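Local coordinates for polysaccharide biosynthesis protein CapD (Bacillus thuringiensis HD-771, PDB 6BWC) that catalyses a step of CMP-pseudaminic acid biosynthesis as a short-chain dehydrogenase-type enzyme, binding NADP and probably acting on UDP-N-acetylglucosamine, at the interface of chains A and B and the interface of chains A and C. Sequence-based numbering; all coordinates share one arbitrary frame. Chains: chain A/B/C, Polysaccharide biosynthesis protein CapD.

Contact 1: the interface of chains A and B. Residues chain A 98-99, 102, 106, 138; chain B 102, 106, 110, 145, 149.
This patch belongs to a helix bundle typical of short-chain dehydrogenase dimers, in which helices 98-118 and 138-156 of chain A pack on helices 98-118 and 138-155 of chain B. Close to the two-fold axis, A:Ile106 and B:Ile106 reach toward each other tip to tip, their CD1 methyls 3.5 Å apart. Each isoleucine also turns CG2 to the valine of the facing helix. A:Val102 CG2 lies 3.6 Å from B:Ile106 CG2, and A:Ile106 CG2 lies 3.7 Å from B:Val102 CG1; in both pairs the side chains slide past one another in opposite directions, so aliphatic side chains interlock here.

Farther from the axis, B:Gln110 crosses A:Phe99 at a slant. Its CG methylene lies over one face of the ring, offset toward the rim, as a CH-pi contact, but it is modelled too close and the detail is doubtful. The amide beyond is inclined 36° to the ring; the bend of B:Gln110 at chi2 turns it back, bringing OE1 near CG and CB of A:Phe99. With CG anti to the backbone N (chi1 -168°), the A:Phe99 ring is turned toward B:Gln110. Beside this pair, A:Pro98 offers CB to the methyl CD1 of B:Leu149 at 3.8 Å.

Helix 138-156, which carries the Tyr-X-X-X-Lys catalytic motif of the family just after A:Asn138, brings the polar element. A:Asn138 also sends ND2 weakly to the backbone carbonyl of A:Pro98 in its own chain, a link that may steady the amide. B:Thr145 has two jobs: its methyl CG2 packs 3.7 Å from A:Val102 CG2, and its hydroxyl OG1 donates a hydrogen bond of 3.1 Å to the amide oxygen OD1 of A:Asn138, arriving nearly along the C=O axis (163°).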
ATOM      1  N   PRO A  98     -15.041   7.190 -13.841  1.00 14.97           N
ATOM      2  CA  PRO A  98     -14.094   8.286 -13.681  1.00 15.14           C
ATOM      3  C   PRO A  98     -12.839   7.991 -12.858  1.00 15.61           C
ATOM      4  O   PRO A  98     -11.784   8.532 -13.170  1.00 16.65           O
ATOM      5  CB  PRO A  98     -14.923   9.348 -12.969  1.00 14.89           C
ATOM      6  CG  PRO A  98     -15.933   8.587 -12.193  1.00 14.57           C
ATOM      7  CD  PRO A  98     -16.282   7.424 -13.070  1.00 14.72           C
ATOM      8  N   PHE A  99     -12.928   7.183 -11.809  1.00 15.15           N
ATOM      9  CA  PHE A  99     -11.737   6.947 -11.011  1.00 14.71           C
ATOM     10  C   PHE A  99     -10.732   6.094 -11.760  1.00 13.44           C
ATOM     11  O   PHE A  99      -9.518   6.303 -11.600  1.00 13.98           O
ATOM     12  CB  PHE A  99     -12.040   6.327  -9.648  1.00 14.99           C
ATOM     13  CG  PHE A  99     -10.868   6.344  -8.726  1.00 15.04           C
ATOM     14  CD1 PHE A  99     -10.294   7.561  -8.339  1.00 15.41           C
ATOM     15  CD2 PHE A  99     -10.298   5.166  -8.272  1.00 15.18           C
ATOM     16  CE1 PHE A  99      -9.213   7.601  -7.455  1.00 15.50           C
ATOM     17  CE2 PHE A  99      -9.210   5.199  -7.403  1.00 15.26           C
ATOM     18  CZ  PHE A  99      -8.669   6.418  -6.984  1.00 15.34           C
ATOM     19  N   VAL A 102      -8.570   8.213 -13.664  1.00 10.40           N
ATOM     20  CA  VAL A 102      -7.566   8.858 -12.819  1.00 10.03           C
ATOM     21  C   VAL A 102      -6.415   7.912 -12.652  1.00  9.97           C
ATOM     22  O   VAL A 102      -5.260   8.313 -12.774  1.00 10.04           O
ATOM     23  CB  VAL A 102      -8.122   9.271 -11.445  1.00  9.88           C
ATOM     24  CG1 VAL A 102      -7.013   9.596 -10.435  1.00  9.78           C
ATOM     25  CG2 VAL A 102      -9.004  10.479 -11.634  1.00  9.92           C
ATOM     26  N   ILE A 106      -3.735   9.824 -14.754  1.00 11.70           N
ATOM     27  CA  ILE A 106      -3.017  10.674 -13.785  1.00 11.91           C
ATOM     28  C   ILE A 106      -2.022   9.851 -13.036  1.00 12.56           C
ATOM     29  O   ILE A 106      -0.853   9.982 -13.282  1.00 12.93           O
ATOM     30  CB  ILE A 106      -3.955  11.393 -12.784  1.00 12.03           C
ATOM     31  CG1 ILE A 106      -4.805  12.464 -13.513  1.00 11.94           C
ATOM     32  CG2 ILE A 106      -3.146  12.018 -11.631  1.00 12.12           C
ATOM     33  CD1 ILE A 106      -5.925  13.096 -12.695  1.00 11.72           C
ATOM     34  N   ASN A 138     -14.153  14.586 -17.894  1.00 12.42           N
ATOM     35  CA  ASN A 138     -13.140  14.060 -17.005  1.00 12.48           C
ATOM     36  C   ASN A 138     -11.841  13.728 -17.718  1.00 12.49           C
ATOM     37  O   ASN A 138     -10.780  14.167 -17.278  1.00 12.37           O
ATOM     38  CB  ASN A 138     -13.654  12.812 -16.297  1.00 12.51           C
ATOM     39  CG  ASN A 138     -12.729  12.358 -15.218  1.00 12.57           C
ATOM     40  OD1 ASN A 138     -12.263  13.175 -14.438  1.00 13.01           O
ATOM     41  ND2 ASN A 138     -12.427  11.067 -15.173  1.00 12.80           N
TER
ATOM     42  N   VAL B 102      -3.748  16.437  -6.767  1.00  9.06           N
ATOM     43  CA  VAL B 102      -4.497  15.252  -7.137  1.00  9.09           C
ATOM     44  C   VAL B 102      -4.801  14.437  -5.920  1.00  9.03           C
ATOM     45  O   VAL B 102      -5.896  13.911  -5.820  1.00  8.78           O
ATOM     46  CB  VAL B 102      -3.711  14.359  -8.116  1.00  9.39           C
ATOM     47  CG1 VAL B 102      -4.349  12.979  -8.261  1.00  9.45           C
ATOM     48  CG2 VAL B 102      -3.603  15.037  -9.481  1.00  9.54           C
ATOM     49  N   ILE B 106      -8.710  15.106  -5.904  1.00 12.57           N
ATOM     50  CA  ILE B 106      -9.264  13.951  -6.598  1.00 12.69           C
ATOM     51  C   ILE B 106      -9.277  12.755  -5.664  1.00 12.80           C
ATOM     52  O   ILE B 106     -10.359  12.323  -5.283  1.00 13.09           O
ATOM     53  CB  ILE B 106      -8.488  13.640  -7.901  1.00 12.96           C
ATOM     54  CG1 ILE B 106      -8.741  14.754  -8.924  1.00 12.73           C
ATOM     55  CG2 ILE B 106      -8.858  12.256  -8.459  1.00 13.03           C
ATOM     56  CD1 ILE B 106      -7.943  14.569 -10.194  1.00 13.00           C
ATOM     57  N   GLN B 110     -12.475  10.494  -3.612  1.00 12.59           N
ATOM     58  CA  GLN B 110     -12.832   9.083  -3.704  1.00 12.89           C
ATOM     59  C   GLN B 110     -12.931   8.510  -2.348  1.00 13.04           C
ATOM     60  O   GLN B 110     -13.844   7.751  -2.089  1.00 13.48           O
ATOM     61  CB  GLN B 110     -11.815   8.248  -4.469  1.00 13.16           C
ATOM     62  CG  GLN B 110     -12.197   7.855  -5.885  1.00 13.33           C
ATOM     63  CD  GLN B 110     -13.529   7.125  -6.048  1.00 13.47           C
ATOM     64  OE1 GLN B 110     -13.558   5.919  -6.239  1.00 12.97           O
ATOM     65  NE2 GLN B 110     -14.634   7.877  -6.046  1.00 14.01           N
ATOM     66  N   THR B 145     -12.738  16.967 -12.225  1.00 12.10           N
ATOM     67  CA  THR B 145     -12.620  15.527 -11.993  1.00 11.92           C
ATOM     68  C   THR B 145     -13.407  15.136 -10.733  1.00 12.12           C
ATOM     69  O   THR B 145     -14.219  14.209 -10.772  1.00 11.95           O
ATOM     70  CB  THR B 145     -11.147  15.066 -11.898  1.00 11.71           C
ATOM     71  OG1 THR B 145     -10.467  15.302 -13.145  1.00 11.59           O
ATOM     72  CG2 THR B 145     -11.050  13.582 -11.552  1.00 11.63           C
ATOM     73  N   LEU B 149     -16.570  12.415 -10.330  1.00 15.48           N
ATOM     74  CA  LEU B 149     -16.567  11.414  -9.239  1.00 15.04           C
ATOM     75  C   LEU B 149     -17.860  11.412  -8.392  1.00 14.90           C
ATOM     76  O   LEU B 149     -18.506  10.382  -8.266  1.00 15.01           O
ATOM     77  CB  LEU B 149     -15.352  11.637  -8.318  1.00 15.10           C
ATOM     78  CG  LEU B 149     -14.080  10.840  -8.544  1.00 15.14           C
ATOM     79  CD1 LEU B 149     -13.527  11.069  -9.935  1.00 15.40           C
ATOM     80  CD2 LEU B 149     -13.046  11.226  -7.498  1.00 15.15           C
TER

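Contact 2: the interface of chains A and C. Residues chain A 61-64, 71; chain C 88, 97, 100.
The guanidinium of A:Arg71 and the side-chain amide of C:Asn97 stand almost perpendicular, 87° apart, with C:Asn97 OD1 in plane at the guanidinium edge. Although NH2 of A:Arg71 is 2.9 Å from that oxygen, its N-H points away, so the contact is polar but not a hydrogen bond. The same edge faces the backbone carbonyl of A:Ile63, whose oxygen is gripped side-on: A:Arg71 NE donates to A:Ile63 O at 2.8 Å and NH2 donates to it too, both from one face of the carbonyl plane. This paired hold fixes the rotation of the guanidinium.

One face of the C:Asn97 amide is laid on A:Ile63. CG1 of A:Ile63 packs against it, 3.6 Å from C:Asn97 ND2. On that same face the backbone N of A:Ile63 donates a straight hydrogen bond of 2.9 Å to C:Asn97 OD1 (175° at the hydrogen), rising well above the carbonyl plane instead of meeting a lone pair. C:Asn97 thus binds the backbone N at the end of strand 59-63.

The carboxylate of C:Glu100 is nearly parallel to the guanidinium, 11° between planes, but displaced from its plane, in a loose salt bridge of 3.9 Å from A:Arg71 NE to OE2. A bend at chi2 brings the carboxylate beside A:Ile63 O. The arginine faces both groups, and its positive charge probably offsets the closeness of carboxylate and carbonyl oxygen. On the far flank, A:Ile63 CG2 touches the methyl CE of C:Met88 at 3.4 Å.

A:Ile63 ends strand 59-63 of the Rossmann-type core, A:Gly64 follows in the loop, and A:Arg71 comes from helix 69-75. They meet C:Asn97, just before helix 98-119, C:Glu100 in its first turn, and C:Met88 in the loop that leads into the UDP-sugar pocket.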
ATOM      1  N   TYR A  61       8.576  -8.137 -25.501  1.00 22.87           N
ATOM      2  CA  TYR A  61       7.163  -7.882 -25.194  1.00 21.53           C
ATOM      3  C   TYR A  61       6.948  -8.049 -23.704  1.00 19.89           C
ATOM      4  O   TYR A  61       7.116  -9.129 -23.193  1.00 20.22           O
ATOM      5  CB  TYR A  61       6.238  -8.834 -25.992  1.00 22.31           C
ATOM      6  CG  TYR A  61       6.327  -8.686 -27.511  1.00 22.76           C
ATOM      7  CD1 TYR A  61       5.464  -7.820 -28.223  1.00 22.98           C
ATOM      8  CD2 TYR A  61       7.291  -9.392 -28.231  1.00 23.14           C
ATOM      9  CE1 TYR A  61       5.567  -7.671 -29.612  1.00 23.64           C
ATOM     10  CE2 TYR A  61       7.404  -9.261 -29.613  1.00 24.35           C
ATOM     11  CZ  TYR A  61       6.551  -8.405 -30.309  1.00 24.42           C
ATOM     12  OH  TYR A  61       6.724  -8.311 -31.675  1.00 23.63           O
ATOM     13  N   LEU A  62       6.612  -6.967 -23.006  1.00 19.65           N
ATOM     14  CA  LEU A  62       6.367  -6.970 -21.542  1.00 19.49           C
ATOM     15  C   LEU A  62       4.886  -6.684 -21.261  1.00 19.05           C
ATOM     16  O   LEU A  62       4.291  -5.712 -21.788  1.00 19.11           O
ATOM     17  CB  LEU A  62       7.224  -5.918 -20.789  1.00 19.82           C
ATOM     18  CG  LEU A  62       8.756  -6.059 -20.676  1.00 20.30           C
ATOM     19  CD1 LEU A  62       9.394  -6.127 -22.047  1.00 20.70           C
ATOM     20  CD2 LEU A  62       9.399  -4.891 -19.950  1.00 20.90           C
ATOM     21  N   ILE A  63       4.304  -7.530 -20.419  1.00 17.93           N
ATOM     22  CA  ILE A  63       2.958  -7.342 -19.907  1.00 17.17           C
ATOM     23  C   ILE A  63       3.062  -6.547 -18.595  1.00 16.39           C
ATOM     24  O   ILE A  63       3.814  -6.919 -17.704  1.00 16.06           O
ATOM     25  CB  ILE A  63       2.261  -8.702 -19.662  1.00 17.23           C
ATOM     26  CG1 ILE A  63       2.221  -9.559 -20.948  1.00 17.08           C
ATOM     27  CG2 ILE A  63       0.869  -8.491 -19.093  1.00 17.31           C
ATOM     28  CD1 ILE A  63       1.171  -9.152 -21.956  1.00 17.03           C
ATOM     29  N   GLY A  64       2.322  -5.452 -18.486  1.00 15.90           N
ATOM     30  CA  GLY A  64       2.404  -4.569 -17.313  1.00 15.49           C
ATOM     31  C   GLY A  64       1.367  -3.445 -17.305  1.00 15.41           C
ATOM     32  O   GLY A  64       0.857  -3.026 -18.352  1.00 15.44           O
ATOM     33  N   ARG A  71       6.471  -2.359 -11.979  1.00 11.83           N
ATOM     34  CA  ARG A  71       6.483  -2.933 -13.286  1.00 12.39           C
ATOM     35  C   ARG A  71       7.015  -1.955 -14.310  1.00 12.44           C
ATOM     36  O   ARG A  71       7.773  -2.338 -15.174  1.00 12.02           O
ATOM     37  CB  ARG A  71       5.068  -3.378 -13.685  1.00 12.85           C
ATOM     38  CG  ARG A  71       5.019  -4.229 -14.946  1.00 13.32           C
ATOM     39  CD  ARG A  71       6.159  -5.240 -15.007  1.00 13.96           C
ATOM     40  NE  ARG A  71       5.984  -6.176 -16.111  1.00 14.93           N
ATOM     41  CZ  ARG A  71       6.858  -7.120 -16.464  1.00 15.08           C
ATOM     42  NH1 ARG A  71       8.008  -7.288 -15.801  1.00 14.93           N
ATOM     43  NH2 ARG A  71       6.569  -7.898 -17.503  1.00 15.06           N
TER
ATOM     44  N   MET C  88      -4.943 -14.471 -16.845  1.00 22.18           N
ATOM     45  CA  MET C  88      -4.013 -14.614 -17.964  1.00 21.58           C
ATOM     46  C   MET C  88      -4.015 -16.091 -18.275  1.00 20.94           C
ATOM     47  O   MET C  88      -3.701 -16.907 -17.412  1.00 20.70           O
ATOM     48  CB  MET C  88      -2.581 -14.220 -17.610  1.00 22.11           C
ATOM     49  CG  MET C  88      -2.295 -12.750 -17.442  1.00 22.10           C
ATOM     50  SD  MET C  88      -0.509 -12.508 -17.313  1.00 23.35           S
ATOM     51  CE  MET C  88      -0.538 -10.763 -16.997  1.00 24.60           C
ATOM     52  N   ASN C  97       6.281 -13.407 -18.279  1.00 15.53           N
ATOM     53  CA  ASN C  97       5.799 -12.429 -17.286  1.00 13.94           C
ATOM     54  C   ASN C  97       5.188 -13.185 -16.115  1.00 13.65           C
ATOM     55  O   ASN C  97       3.973 -13.140 -15.901  1.00 13.19           O
ATOM     56  CB  ASN C  97       4.777 -11.472 -17.903  1.00 13.24           C
ATOM     57  CG  ASN C  97       5.191 -10.976 -19.263  1.00 12.47           C
ATOM     58  OD1 ASN C  97       5.730  -9.895 -19.405  1.00 11.68           O
ATOM     59  ND2 ASN C  97       4.933 -11.770 -20.274  1.00 12.55           N
ATOM     60  N   GLU C 100       3.451 -11.196 -13.207  1.00 13.55           N
ATOM     61  CA  GLU C 100       2.174 -10.625 -13.682  1.00 13.63           C
ATOM     62  C   GLU C 100       1.008 -11.620 -13.613  1.00 13.76           C
ATOM     63  O   GLU C 100      -0.135 -11.252 -13.298  1.00 13.31           O
ATOM     64  CB  GLU C 100       2.321 -10.116 -15.099  1.00 13.36           C
ATOM     65  CG  GLU C 100       3.141  -8.846 -15.171  1.00 13.35           C
ATOM     66  CD  GLU C 100       2.338  -7.599 -14.856  1.00 12.98           C
ATOM     67  OE1 GLU C 100       1.265  -7.427 -15.481  1.00 12.60           O
ATOM     68  OE2 GLU C 100       2.795  -6.801 -14.005  1.00 12.27           O
TER

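The centres of contact 1 and contact 2 are about 26 Å apart, and each belongs to its own two-fold interface. The long helix 98-118 (98-119 in chain C) serves both: positions 98, 99, 102, 106 and 110 join the dimer bundle of contact 1, whereas position 100 and the preceding 97 face a different neighbour in contact 2. Alternating the two interfaces can close chains into the six-copy deposited assembly, which may be the biological form, though the structure alone does not show it. Residue 88 directly precedes the first residue of the UDP-sugar pocket and contact 1 uses the helix of the catalytic Tyr-Lys pair, so assembly may steady the active site.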